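PDB 2PX7: 2-C-methyl-D-erythritol 4-phosphate cytidylyltransferase from Thermus thermophilus HB8, which probably catalyses the transfer of a cytidylyl group from CTP to 2-C-methyl-D-erythritol 4-phosphate, releasing diphosphate in the non-mevalonate route to isoprenoids. Local coordinates for residues 26-31 and 60-65; 64-69 and 104-109; 70-75 and 84-89; 136-141 and 169-174; 180-185 and 196-201. One frame throughout, in Å; residues are numbered along the deposited sequence.

Interaction 1: residues 26-31 and 60-65; sequences VSVLIP and AAFRDA
V28 projects from strand 27-31 into the turn that follows helix 54-61, where its two methyl groups meet F62 and A65. CG1, placed anti to the backbone N (chi1 176°), lies over one face of the F62 ring in a CH-pi contact, with V28 CG1 4.1 Å from the centroid of the F62 ring and 16° off the ring normal. It sits nearer the rim on the CG side than the middle of the ring. The second methyl packs against both the ring and A65: V28 CG2 is 3.7 Å from F62 CD1 and only 3.5 Å from A65 CB, a close fit for two carbons. F62 and A65 can both reach the same valine because they are the first and last residues of a type I beta turn, closed by the bond from A65 N to F62 O (3.0 Å).

Away from this valine the fit slackens. I30 CD1 comes no nearer than 4.4 Å to F62 CE2, and at the start of the strand the V26 side chain points away, so that V26 meets A65 through its carbonyl, with V26 O 3.8 Å from A65 CB. On the outer side of the turn, R63 is exposed and D64 directs its carboxylate away from the strand to form a salt bridge with R121. H112 also meets the F62 ring, their planes at about 60°. No hydrogen bond joins the two segments; between them, the packing of this connection on the Rossmann-like sheet is essentially apolar and depends on shape and burial rather than on paired polar groups.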
# COMPACT_ATOMS: atom_id res chain seq x y z
N VAL A 26 28.70 0.15 3.50
CA VAL A 26 29.25 1.15 2.47
C VAL A 26 28.58 2.61 2.37
O VAL A 26 28.48 3.27 3.39
CB VAL A 26 29.65 0.49 1.09
CG1 VAL A 26 31.10 0.06 1.10
CG2 VAL A 26 28.80 -0.71 0.74
N SER A 27 28.15 3.14 1.22
CA SER A 27 27.71 4.60 1.17
C SER A 27 26.18 5.03 1.09
O SER A 27 25.53 4.89 0.06
CB SER A 27 28.51 5.32 0.08
OG SER A 27 28.72 6.69 0.36
N VAL A 28 25.62 5.61 2.16
CA VAL A 28 24.16 5.84 2.25
C VAL A 28 23.76 7.31 2.07
O VAL A 28 24.25 8.18 2.80
CB VAL A 28 23.58 5.29 3.60
CG1 VAL A 28 22.12 5.62 3.72
CG2 VAL A 28 23.80 3.78 3.75
N LEU A 29 22.88 7.59 1.11
CA LEU A 29 22.43 8.97 0.86
C LEU A 29 20.99 9.16 1.29
O LEU A 29 20.12 8.43 0.81
CB LEU A 29 22.61 9.38 -0.62
CG LEU A 29 23.88 8.90 -1.33
CD1 LEU A 29 23.92 9.40 -2.78
CD2 LEU A 29 25.12 9.37 -0.57
N ILE A 30 20.77 10.13 2.17
CA ILE A 30 19.44 10.45 2.70
C ILE A 30 19.00 11.87 2.27
O ILE A 30 19.24 12.85 3.00
CB ILE A 30 19.40 10.32 4.27
CG1 ILE A 30 20.00 8.98 4.77
CG2 ILE A 30 18.01 10.65 4.84
CD1 ILE A 30 19.31 7.64 4.29
N PRO A 31 18.32 12.00 1.11
CA PRO A 31 17.86 13.32 0.64
C PRO A 31 16.64 13.82 1.39
O PRO A 31 15.56 13.87 0.82
CB PRO A 31 17.51 13.06 -0.84
CG PRO A 31 17.07 11.58 -0.86
CD PRO A 31 17.95 10.91 0.17
N ALA A 60 19.31 4.63 12.45
CA ALA A 60 19.34 3.31 13.08
C ALA A 60 19.31 2.17 12.06
O ALA A 60 20.05 1.20 12.18
CB ALA A 60 18.19 3.17 14.10
N ALA A 61 18.45 2.30 11.04
CA ALA A 61 18.35 1.29 9.97
C ALA A 61 19.65 1.10 9.17
O ALA A 61 19.93 -0.00 8.66
CB ALA A 61 17.20 1.61 9.03
N PHE A 62 20.45 2.16 9.07
CA PHE A 62 21.70 2.11 8.33
C PHE A 62 22.95 2.24 9.22
O PHE A 62 23.99 2.73 8.78
CB PHE A 62 21.69 3.18 7.22
CG PHE A 62 20.64 2.95 6.16
CD1 PHE A 62 20.83 2.01 5.16
CD2 PHE A 62 19.45 3.67 6.18
CE1 PHE A 62 19.85 1.81 4.18
CE2 PHE A 62 18.48 3.46 5.21
CZ PHE A 62 18.68 2.52 4.21
N ARG A 63 22.86 1.79 10.47
CA ARG A 63 23.95 2.07 11.43
C ARG A 63 25.23 1.27 11.15
O ARG A 63 26.31 1.64 11.58
CB ARG A 63 23.47 1.94 12.88
CG ARG A 63 23.41 0.54 13.47
CD ARG A 63 23.01 0.63 14.96
NE ARG A 63 21.69 0.04 15.23
CZ ARG A 63 20.77 0.55 16.04
NH1 ARG A 63 20.97 1.71 16.67
NH2 ARG A 63 19.62 -0.09 16.21
N ASP A 64 25.10 0.20 10.38
CA ASP A 64 26.23 -0.60 9.93
C ASP A 64 26.94 -0.07 8.68
O ASP A 64 27.96 -0.64 8.27
CB ASP A 64 25.76 -2.04 9.70
CG ASP A 64 25.45 -2.77 10.99
OD1 ASP A 64 26.17 -2.54 11.99
OD2 ASP A 64 24.47 -3.56 11.01
N ALA A 65 26.39 0.99 8.07
CA ALA A 65 26.97 1.58 6.85
C ALA A 65 28.25 2.35 7.14
O ALA A 65 28.34 3.04 8.16
CB ALA A 65 25.96 2.48 6.15

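Interaction 2: residues 64-69 and 104-109; sequences DAAEVL and ASLPLV
A carboxylate-to-backbone hydrogen bond, flanked by small apolar contacts, joins the start of strand 67-72 to the loop between helix 93-103 and strand 108-111, near one end of the central sheet. E67 extends past S27 with CG anti to the backbone nitrogen (chi1 177°) and the chain straight beyond it, which carries the carboxylate to the loop backbone. There S105 N donates to E67 OE1 over 2.9 Å, the N-H...O angle being 162°, and the oxygen receives it on its syn lone pair. The hydroxyl lies beside the same carboxylate: S105 OG makes a weak bond of 3.0 Å to E67 OE2, although the serine proton has another acceptor within reach. E67 OE1 is also hydrogen-bonded to S27 OG, so that one carboxylate oxygen ties strand 27-31 and the loop together.

Apolar groups pack before and after the glutamate. On the partly exposed side, L106 CD1 approaches A66 CB at 3.6 Å and also touches the aliphatic base of E67, with L106 CD1 4.0 Å from E67 CB. Deeper in, one branch of L69 meets the backbone of the loop, L69 CD1 standing 3.7 Å from A104 CA and 4.3 Å from A104 CB.

The two strands are not neighbours in the sheet, since strand 27-31 runs between them and pairs with E67 and L69 through its backbone. The contact therefore passes over S27, which A104 and L106 both touch, while helix 175-188 borders the loop through T175.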
# COMPACT_ATOMS: atom_id res chain seq x y z
N ASP A 64 25.10 0.20 10.38
CA ASP A 64 26.23 -0.60 9.93
C ASP A 64 26.94 -0.07 8.68
O ASP A 64 27.96 -0.64 8.27
CB ASP A 64 25.76 -2.04 9.70
CG ASP A 64 25.45 -2.77 10.99
OD1 ASP A 64 26.17 -2.54 11.99
OD2 ASP A 64 24.47 -3.56 11.01
N ALA A 65 26.39 0.99 8.07
CA ALA A 65 26.97 1.58 6.85
C ALA A 65 28.25 2.35 7.14
O ALA A 65 28.34 3.04 8.16
CB ALA A 65 25.96 2.48 6.15
N ALA A 66 29.22 2.25 6.24
CA ALA A 66 30.50 2.93 6.41
C ALA A 66 30.37 4.47 6.40
O ALA A 66 31.13 5.16 7.07
CB ALA A 66 31.53 2.44 5.38
N GLU A 67 29.40 4.98 5.65
CA GLU A 67 29.20 6.43 5.48
C GLU A 67 27.71 6.75 5.26
O GLU A 67 27.06 6.17 4.38
CB GLU A 67 30.04 6.92 4.29
CG GLU A 67 29.89 8.39 3.93
CD GLU A 67 30.73 8.79 2.72
OE1 GLU A 67 30.44 8.32 1.59
OE2 GLU A 67 31.68 9.59 2.89
N VAL A 68 27.17 7.64 6.09
CA VAL A 68 25.81 8.14 5.93
C VAL A 68 25.87 9.65 5.66
O VAL A 68 26.49 10.41 6.43
CB VAL A 68 24.90 7.84 7.15
CG1 VAL A 68 23.46 8.29 6.89
CG2 VAL A 68 24.95 6.34 7.54
N LEU A 69 25.26 10.07 4.56
CA LEU A 69 25.22 11.48 4.16
C LEU A 69 23.78 11.92 4.09
O LEU A 69 22.95 11.27 3.45
CB LEU A 69 25.90 11.66 2.80
CG LEU A 69 27.39 11.28 2.71
CD1 LEU A 69 27.79 11.01 1.29
CD2 LEU A 69 28.28 12.40 3.29
N ALA A 104 29.82 11.44 -1.82
CA ALA A 104 29.93 9.99 -1.59
C ALA A 104 31.37 9.51 -1.81
O ALA A 104 31.98 9.87 -2.81
CB ALA A 104 28.94 9.23 -2.48
N SER A 105 31.91 8.70 -0.89
CA SER A 105 33.31 8.27 -1.00
C SER A 105 33.48 6.82 -1.43
O SER A 105 34.57 6.42 -1.87
CB SER A 105 34.09 8.57 0.30
OG SER A 105 33.60 7.82 1.39
N LEU A 106 32.40 6.05 -1.35
CA LEU A 106 32.44 4.61 -1.63
C LEU A 106 31.77 4.27 -2.98
O LEU A 106 30.89 4.99 -3.43
CB LEU A 106 31.82 3.85 -0.44
CG LEU A 106 32.57 4.15 0.88
CD1 LEU A 106 31.68 3.97 2.08
CD2 LEU A 106 33.85 3.30 1.01
N PRO A 107 32.23 3.19 -3.65
CA PRO A 107 31.77 2.85 -5.00
C PRO A 107 30.36 2.25 -5.11
O PRO A 107 29.90 1.93 -6.22
CB PRO A 107 32.80 1.84 -5.49
CG PRO A 107 33.28 1.17 -4.25
CD PRO A 107 33.28 2.25 -3.19
N LEU A 108 29.70 2.11 -3.96
CA LEU A 108 28.32 1.63 -3.91
C LEU A 108 27.47 2.58 -3.07
O LEU A 108 27.92 3.05 -2.03
CB LEU A 108 28.29 0.20 -3.33
CG LEU A 108 27.11 -0.64 -3.81
CD1 LEU A 108 27.39 -1.26 -5.15
CD2 LEU A 108 26.82 -1.73 -2.79
N VAL A 109 26.27 2.89 -3.54
CA VAL A 109 25.38 3.80 -2.81
C VAL A 109 24.01 3.20 -2.55
O VAL A 109 23.49 2.50 -3.38
CB VAL A 109 25.16 5.19 -3.51
CG1 VAL A 109 26.30 6.09 -3.27
CG2 VAL A 109 24.84 5.05 -5.03

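Interaction 3: residues 70-75 and 84-89; sequences VALPPG and AVFLEG
Two parallel strands, 67-72 and 85-88, pair here at one margin of the central mixed sheet, where 85-88 is the outermost strand within the chain. V70 N donates to V85 O (2.8 Å) and V70 O accepts from L87 N; one step on, L72 N donates to L87 O (2.9 Å) and L72 O accepts from G89 N (2.8 Å).

V70 and F86 are bridge partners whose side chains run side by side on the same face of the sheet. The ring of F86, with CG anti to the carbonyl carbon (chi1 -64°), leans back over the neighbouring strand and brings CD1 to 3.6 Å from V70 CB and the same distance from L72 CD1. V70 CG2 meets A84 CB at 3.9 Å. A glycine in place of V70 would probably take away the carbons that F86 CD1, F86 CE1 and A84 CB rest on, leaving the ring less firmly held.

Parallel neighbours of this kind belong to the Rossmann-like alpha/beta fold of the cytidylyltransferases, with helices on both faces: L55 of helix 54-61 covers V70 and F86, and L100 of helix 93-103 covers A71 and L87 on the other. Past the strand ends, G89 CA lies 3.9 Å from A71 CB, and a side chain at G89 would point at that methyl and crowd it. On the exposed side a water links the segments, accepting from G75 N and donating to E88 OE2, 2.7 Å from each atom.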
# COMPACT_ATOMS: atom_id res chain seq x y z
N VAL A 70 23.48 13.02 4.78
CA VAL A 70 22.11 13.50 4.95
C VAL A 70 21.98 14.93 4.43
O VAL A 70 22.82 15.79 4.72
CB VAL A 70 21.68 13.47 6.44
CG1 VAL A 70 20.23 13.98 6.62
CG2 VAL A 70 21.84 12.06 7.02
N ALA A 71 20.91 15.17 3.67
CA ALA A 71 20.58 16.50 3.18
C ALA A 71 19.45 17.07 4.02
O ALA A 71 18.44 16.40 4.24
CB ALA A 71 20.17 16.45 1.72
N LEU A 72 19.62 18.31 4.49
CA LEU A 72 18.57 18.96 5.25
C LEU A 72 18.19 20.31 4.62
O LEU A 72 19.01 20.92 3.93
CB LEU A 72 19.00 19.15 6.71
CG LEU A 72 19.13 17.90 7.58
CD1 LEU A 72 19.63 18.28 8.96
CD2 LEU A 72 17.79 17.13 7.67
N PRO A 73 16.96 20.78 4.86
CA PRO A 73 16.62 22.05 4.23
C PRO A 73 17.55 23.16 4.74
O PRO A 73 17.95 23.12 5.91
CB PRO A 73 15.17 22.30 4.66
CG PRO A 73 14.66 20.97 5.18
CD PRO A 73 15.87 20.27 5.72
N PRO A 74 17.94 24.12 3.87
CA PRO A 74 18.82 25.21 4.33
C PRO A 74 18.22 25.92 5.55
O PRO A 74 17.02 26.16 5.60
CB PRO A 74 18.85 26.15 3.12
CG PRO A 74 18.59 25.25 1.93
CD PRO A 74 17.58 24.26 2.44
N GLY A 75 19.06 26.23 6.54
CA GLY A 75 18.58 26.86 7.77
C GLY A 75 18.25 25.90 8.90
O GLY A 75 18.31 26.28 10.07
N ALA A 84 26.55 10.62 11.10
CA ALA A 84 26.21 11.09 9.75
C ALA A 84 26.88 12.43 9.42
O ALA A 84 27.16 13.23 10.32
CB ALA A 84 24.69 11.22 9.59
N VAL A 85 27.13 12.68 8.14
CA VAL A 85 27.60 13.98 7.65
C VAL A 85 26.43 14.71 6.97
O VAL A 85 25.69 14.12 6.20
CB VAL A 85 28.84 13.82 6.72
CG1 VAL A 85 29.17 15.13 6.00
CG2 VAL A 85 30.05 13.32 7.54
N PHE A 86 26.25 15.99 7.30
CA PHE A 86 25.11 16.79 6.84
C PHE A 86 25.49 17.87 5.84
O PHE A 86 26.55 18.49 5.95
CB PHE A 86 24.39 17.43 8.03
CG PHE A 86 23.79 16.44 8.99
CD1 PHE A 86 22.46 16.06 8.86
CD2 PHE A 86 24.56 15.87 10.01
CE1 PHE A 86 21.90 15.13 9.74
CE2 PHE A 86 24.01 14.94 10.90
CZ PHE A 86 22.68 14.57 10.76
N LEU A 87 24.62 18.09 4.85
CA LEU A 87 24.76 19.20 3.90
C LEU A 87 23.39 19.80 3.67
O LEU A 87 22.37 19.23 4.08
CB LEU A 87 25.33 18.74 2.55
CG LEU A 87 25.96 17.41 2.14
CD1 LEU A 87 26.31 17.46 0.67
CD2 LEU A 87 27.21 17.06 2.94
N GLU A 88 23.36 20.96 3.00
CA GLU A 88 22.10 21.61 2.66
C GLU A 88 21.54 21.00 1.39
O GLU A 88 22.26 20.87 0.39
CB GLU A 88 22.29 23.12 2.48
CG GLU A 88 22.94 23.80 3.68
CD GLU A 88 23.01 25.31 3.56
OE1 GLU A 88 23.22 25.85 2.45
OE2 GLU A 88 22.83 25.95 4.61
N GLY A 89 20.28 20.58 1.44
CA GLY A 89 19.61 20.04 0.27
C GLY A 89 19.10 21.12 -0.68
O GLY A 89 19.06 22.32 -0.33
O HOH W 1 21.55 25.37 6.86

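Interaction 4: residues 136-141 and 169-174; sequences AAVPVL and TPQGFF
A137 and G172 exchange two backbone hydrogen bonds, A137 N to G172 O and G172 N to A137 O, both 2.9 Å long. The second is almost straight, with an N-H...O angle of 177°. A136 and F173 form the adjacent non-hydrogen-bonded pair.

These antiparallel strands, 136-142 and 165-174, lie within the central mixed sheet, which otherwise contains mainly parallel strands. Regular pairing is interrupted after the A137-G172 pair: P139 has no N-H to give and a cis peptide bond precedes P170. Here the P139 ring lies against the P170 carbonyl, with P139 CG 3.3 Å from P170 O.

The V138 and Q171 side chains lie side by side: the valine methyls run alongside the glutamine chain and its amide, V138 CG1 being 3.8 Å from Q171 NE2 and V138 CG2 3.8 Å from Q171 CD. The amide has polar partners elsewhere, its NE2 bonded to D194 and Q168 O and its OE1 to A196 N. With CG anti to the carbonyl carbon (chi1 -56°), F173 turns its ring back to the neighbouring strand, where F173 CD1 lies 3.7 Å from A136 CB. Q171 OE1 lies at the edge of that ring, in its plane, and Y155 of the second subunit packs on V138.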
# COMPACT_ATOMS: atom_id res chain seq x y z
N ALA A 136 22.41 -1.77 -10.18
CA ALA A 136 21.18 -0.98 -10.00
C ALA A 136 20.10 -1.93 -9.52
O ALA A 136 19.77 -2.85 -10.24
CB ALA A 136 20.75 -0.32 -11.33
N ALA A 137 19.56 -1.69 -8.32
CA ALA A 137 18.54 -2.57 -7.74
C ALA A 137 17.53 -1.81 -6.89
O ALA A 137 17.90 -0.96 -6.06
CB ALA A 137 19.18 -3.68 -6.92
N VAL A 138 16.26 -2.13 -7.09
CA VAL A 138 15.15 -1.44 -6.46
C VAL A 138 14.17 -2.44 -5.78
O VAL A 138 13.78 -3.44 -6.41
CB VAL A 138 14.40 -0.63 -7.57
CG1 VAL A 138 13.12 -0.06 -7.06
CG2 VAL A 138 15.31 0.48 -8.11
N PRO A 139 13.76 -2.16 -4.52
CA PRO A 139 12.69 -2.95 -3.90
C PRO A 139 11.30 -2.56 -4.39
O PRO A 139 10.97 -1.37 -4.49
CB PRO A 139 12.85 -2.69 -2.41
CG PRO A 139 13.43 -1.28 -2.34
CD PRO A 139 14.26 -1.10 -3.60
N VAL A 140 10.49 -3.58 -4.71
CA VAL A 140 9.13 -3.39 -5.20
C VAL A 140 8.14 -4.27 -4.43
O VAL A 140 8.52 -5.29 -3.87
CB VAL A 140 8.99 -3.64 -6.74
CG1 VAL A 140 9.90 -2.69 -7.56
CG2 VAL A 140 9.22 -5.12 -7.10
N LEU A 141 6.87 -3.85 -4.37
CA LEU A 141 5.80 -4.67 -3.81
C LEU A 141 4.70 -4.84 -4.84
O LEU A 141 4.47 -3.94 -5.67
CB LEU A 141 5.19 -4.02 -2.56
CG LEU A 141 5.90 -4.03 -1.21
CD1 LEU A 141 5.00 -3.35 -0.21
CD2 LEU A 141 6.23 -5.43 -0.72
N THR A 169 12.12 2.21 -1.36
CA THR A 169 13.54 2.48 -1.18
C THR A 169 13.98 1.64 0.04
O THR A 169 13.13 1.15 0.76
CB THR A 169 13.86 4.02 -0.96
OG1 THR A 169 13.45 4.43 0.35
CG2 THR A 169 13.18 4.91 -2.02
N PRO A 170 15.30 1.47 0.27
CA PRO A 170 16.45 2.06 -0.43
C PRO A 170 16.63 1.53 -1.85
O PRO A 170 16.33 0.36 -2.13
CB PRO A 170 17.64 1.67 0.45
CG PRO A 170 17.21 0.40 1.14
CD PRO A 170 15.72 0.57 1.37
N GLN A 171 17.12 2.40 -2.74
CA GLN A 171 17.55 1.98 -4.08
C GLN A 171 19.08 1.97 -4.13
O GLN A 171 19.74 2.91 -3.67
CB GLN A 171 16.95 2.90 -5.15
CG GLN A 171 15.42 3.11 -4.98
CD GLN A 171 14.75 3.71 -6.17
OE1 GLN A 171 15.40 4.27 -7.08
NE2 GLN A 171 13.43 3.58 -6.21
N GLY A 172 19.65 0.90 -4.70
CA GLY A 172 21.09 0.65 -4.64
C GLY A 172 21.73 0.76 -6.01
O GLY A 172 21.17 0.31 -6.98
N PHE A 173 22.91 1.37 -6.08
CA PHE A 173 23.56 1.59 -7.37
C PHE A 173 25.07 1.55 -7.19
O PHE A 173 25.56 1.86 -6.10
CB PHE A 173 23.17 2.97 -7.96
CG PHE A 173 21.68 3.17 -8.11
CD1 PHE A 173 21.00 2.67 -9.21
CD2 PHE A 173 20.96 3.86 -7.14
CE1 PHE A 173 19.60 2.83 -9.35
CE2 PHE A 173 19.58 4.03 -7.26
CZ PHE A 173 18.90 3.51 -8.37
N PHE A 174 25.79 1.18 -8.25
CA PHE A 174 27.20 1.60 -8.35
C PHE A 174 27.20 3.14 -8.32
O PHE A 174 26.45 3.78 -9.06
CB PHE A 174 27.86 1.11 -9.64
CG PHE A 174 27.91 -0.41 -9.79
CD1 PHE A 174 27.98 -1.24 -8.66
CD2 PHE A 174 27.92 -1.00 -11.05
CE1 PHE A 174 28.04 -2.63 -8.81
CE2 PHE A 174 27.96 -2.39 -11.21
CZ PHE A 174 28.03 -3.20 -10.08

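Interaction 5: residues 180-185 and 196-201; sequences EAHAYA and AQLVQA
L198 lies across H182, with one methyl over the centre of the imidazole. L198 CD1 is 3.6 Å from the centroid of the H182 ring and 14° off its normal, a CH-pi contact in which the methyl touches all five ring atoms. CG of L198 is anti to the carbonyl carbon (chi1 -57°), which sends the branched end toward helix 175-188. Its second methyl lies beside the next turn of that helix, L198 CD2 standing 4.0 Å from A185 CB. H182 leaves its backbone pointing away from the partner helix, yet the ring bends back to receive the leucine, and its NE2 is hydrogen-bonded to D195 at the start of helix 195-201. Were H182 an alanine, L198 CD1 would be likely to lose the ring face it covers, and D195 its imidazole partner.

The segments cross at 78°, their axes 8.3 Å apart. The small A181 at the crossing is consistent with this close approach; its CB contacts V199 CG2 at 3.8 Å and also L198 CB. A water sits in the angle between the helices and donates to both A181 O and L198 O, 2.8 Å from each; it lies at the edge of the Y184 ring, in its plane. The tyrosine extends past it toward A201, with Y184 CE2 3.6 Å from A201 O.

Helix 93-103 packs on H182 through Q94, V97, A98 and L101, and Y204 borders V199. On the other flank of helix 195-201, Q200 NE2 bonds to G156 O of the second subunit.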
# COMPACT_ATOMS: atom_id res chain seq x y z
N GLU A 180 26.83 9.07 -13.55
CA GLU A 180 26.49 9.15 -14.98
C GLU A 180 25.03 9.51 -15.21
O GLU A 180 24.71 10.32 -16.08
CB GLU A 180 26.79 7.85 -15.73
CG GLU A 180 28.26 7.49 -15.85
CD GLU A 180 29.06 8.43 -16.76
OE1 GLU A 180 28.48 9.04 -17.69
OE2 GLU A 180 30.28 8.54 -16.54
N ALA A 181 24.13 8.87 -14.46
CA ALA A 181 22.70 9.10 -14.57
C ALA A 181 22.33 10.56 -14.24
O ALA A 181 21.56 11.20 -14.97
CB ALA A 181 21.94 8.14 -13.67
N HIS A 182 22.85 11.06 -13.13
CA HIS A 182 22.60 12.44 -12.75
C HIS A 182 23.23 13.45 -13.74
O HIS A 182 22.63 14.48 -14.01
CB HIS A 182 23.02 12.70 -11.30
CG HIS A 182 21.97 12.33 -10.30
ND1 HIS A 182 21.04 13.24 -9.82
CD2 HIS A 182 21.67 11.14 -9.71
CE1 HIS A 182 20.24 12.63 -8.96
NE2 HIS A 182 20.60 11.36 -8.88
N ALA A 183 24.40 13.13 -14.29
CA ALA A 183 25.05 14.00 -15.31
C ALA A 183 24.22 14.12 -16.59
O ALA A 183 24.03 15.22 -17.13
CB ALA A 183 26.47 13.49 -15.63
N TYR A 184 23.74 12.98 -17.09
CA TYR A 184 22.87 12.96 -18.26
C TYR A 184 21.55 13.67 -17.98
O TYR A 184 21.05 14.40 -18.84
CB TYR A 184 22.62 11.51 -18.69
CG TYR A 184 21.77 11.36 -19.93
CD1 TYR A 184 22.23 11.76 -21.19
CD2 TYR A 184 20.50 10.78 -19.85
CE1 TYR A 184 21.45 11.59 -22.34
CE2 TYR A 184 19.71 10.61 -20.99
CZ TYR A 184 20.19 11.01 -22.23
OH TYR A 184 19.39 10.86 -23.36
N ALA A 185 20.99 13.47 -16.79
CA ALA A 185 19.75 14.15 -16.41
C ALA A 185 19.90 15.67 -16.37
O ALA A 185 19.00 16.39 -16.79
CB ALA A 185 19.22 13.62 -15.10
N ALA A 196 16.12 5.35 -9.87
CA ALA A 196 16.01 4.27 -10.86
C ALA A 196 15.61 4.80 -12.24
O ALA A 196 16.10 4.33 -13.25
CB ALA A 196 15.02 3.22 -10.40
N GLN A 197 14.70 5.77 -12.28
CA GLN A 197 14.28 6.33 -13.57
C GLN A 197 15.37 7.07 -14.32
O GLN A 197 15.37 7.08 -15.55
CB GLN A 197 13.07 7.23 -13.39
CG GLN A 197 11.79 6.44 -13.13
CD GLN A 197 10.74 7.33 -12.55
OE1 GLN A 197 9.97 7.97 -13.28
NE2 GLN A 197 10.73 7.44 -11.22
N LEU A 198 16.30 7.69 -13.59
CA LEU A 198 17.45 8.38 -14.21
C LEU A 198 18.43 7.38 -14.81
O LEU A 198 19.01 7.60 -15.86
CB LEU A 198 18.18 9.23 -13.16
CG LEU A 198 17.39 10.30 -12.40
CD1 LEU A 198 18.35 11.14 -11.58
CD2 LEU A 198 16.54 11.18 -13.33
N VAL A 199 18.62 6.26 -14.10
CA VAL A 199 19.52 5.21 -14.56
C VAL A 199 18.95 4.52 -15.82
O VAL A 199 19.67 4.23 -16.77
CB VAL A 199 19.82 4.18 -13.39
CG1 VAL A 199 20.59 2.96 -13.90
CG2 VAL A 199 20.61 4.86 -12.26
N GLN A 200 17.64 4.26 -15.79
CA GLN A 200 16.88 3.75 -16.94
C GLN A 200 17.06 4.62 -18.20
O GLN A 200 17.23 4.09 -19.29
CB GLN A 200 15.41 3.62 -16.53
CG GLN A 200 14.45 3.01 -17.54
CD GLN A 200 13.06 2.89 -16.93
OE1 GLN A 200 12.57 3.81 -16.26
NE2 GLN A 200 12.43 1.76 -17.14
N ALA A 201 17.08 5.94 -18.04
CA ALA A 201 17.27 6.86 -19.18
C ALA A 201 18.64 6.74 -19.84
O ALA A 201 18.82 7.11 -21.00
CB ALA A 201 16.96 8.30 -18.76
O HOH W 2 19.49 10.21 -16.60

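Interactions 1, 2 and 3 share the parallel half of the central sheet. Interactions 1 and 2 meet at residues 64-65, where helix 54-61 leads into strand 67-72, and interactions 2 and 3 use successive parts of that strand. Interaction 4 belongs to the antiparallel part of the same sheet, and interaction 5 joins helices packed against it, with F173 touching V199. Interactions 1, 4 and 5 are buried; 2 and 3 reach the surface. Backbone bonds carry 3 and 4, a carboxylate dominates 2, apolar packing with a CH-pi contact makes 1 and 5, and both 3 and 5 have a bridging water. Interactions 4 and 5 both touch the second subunit.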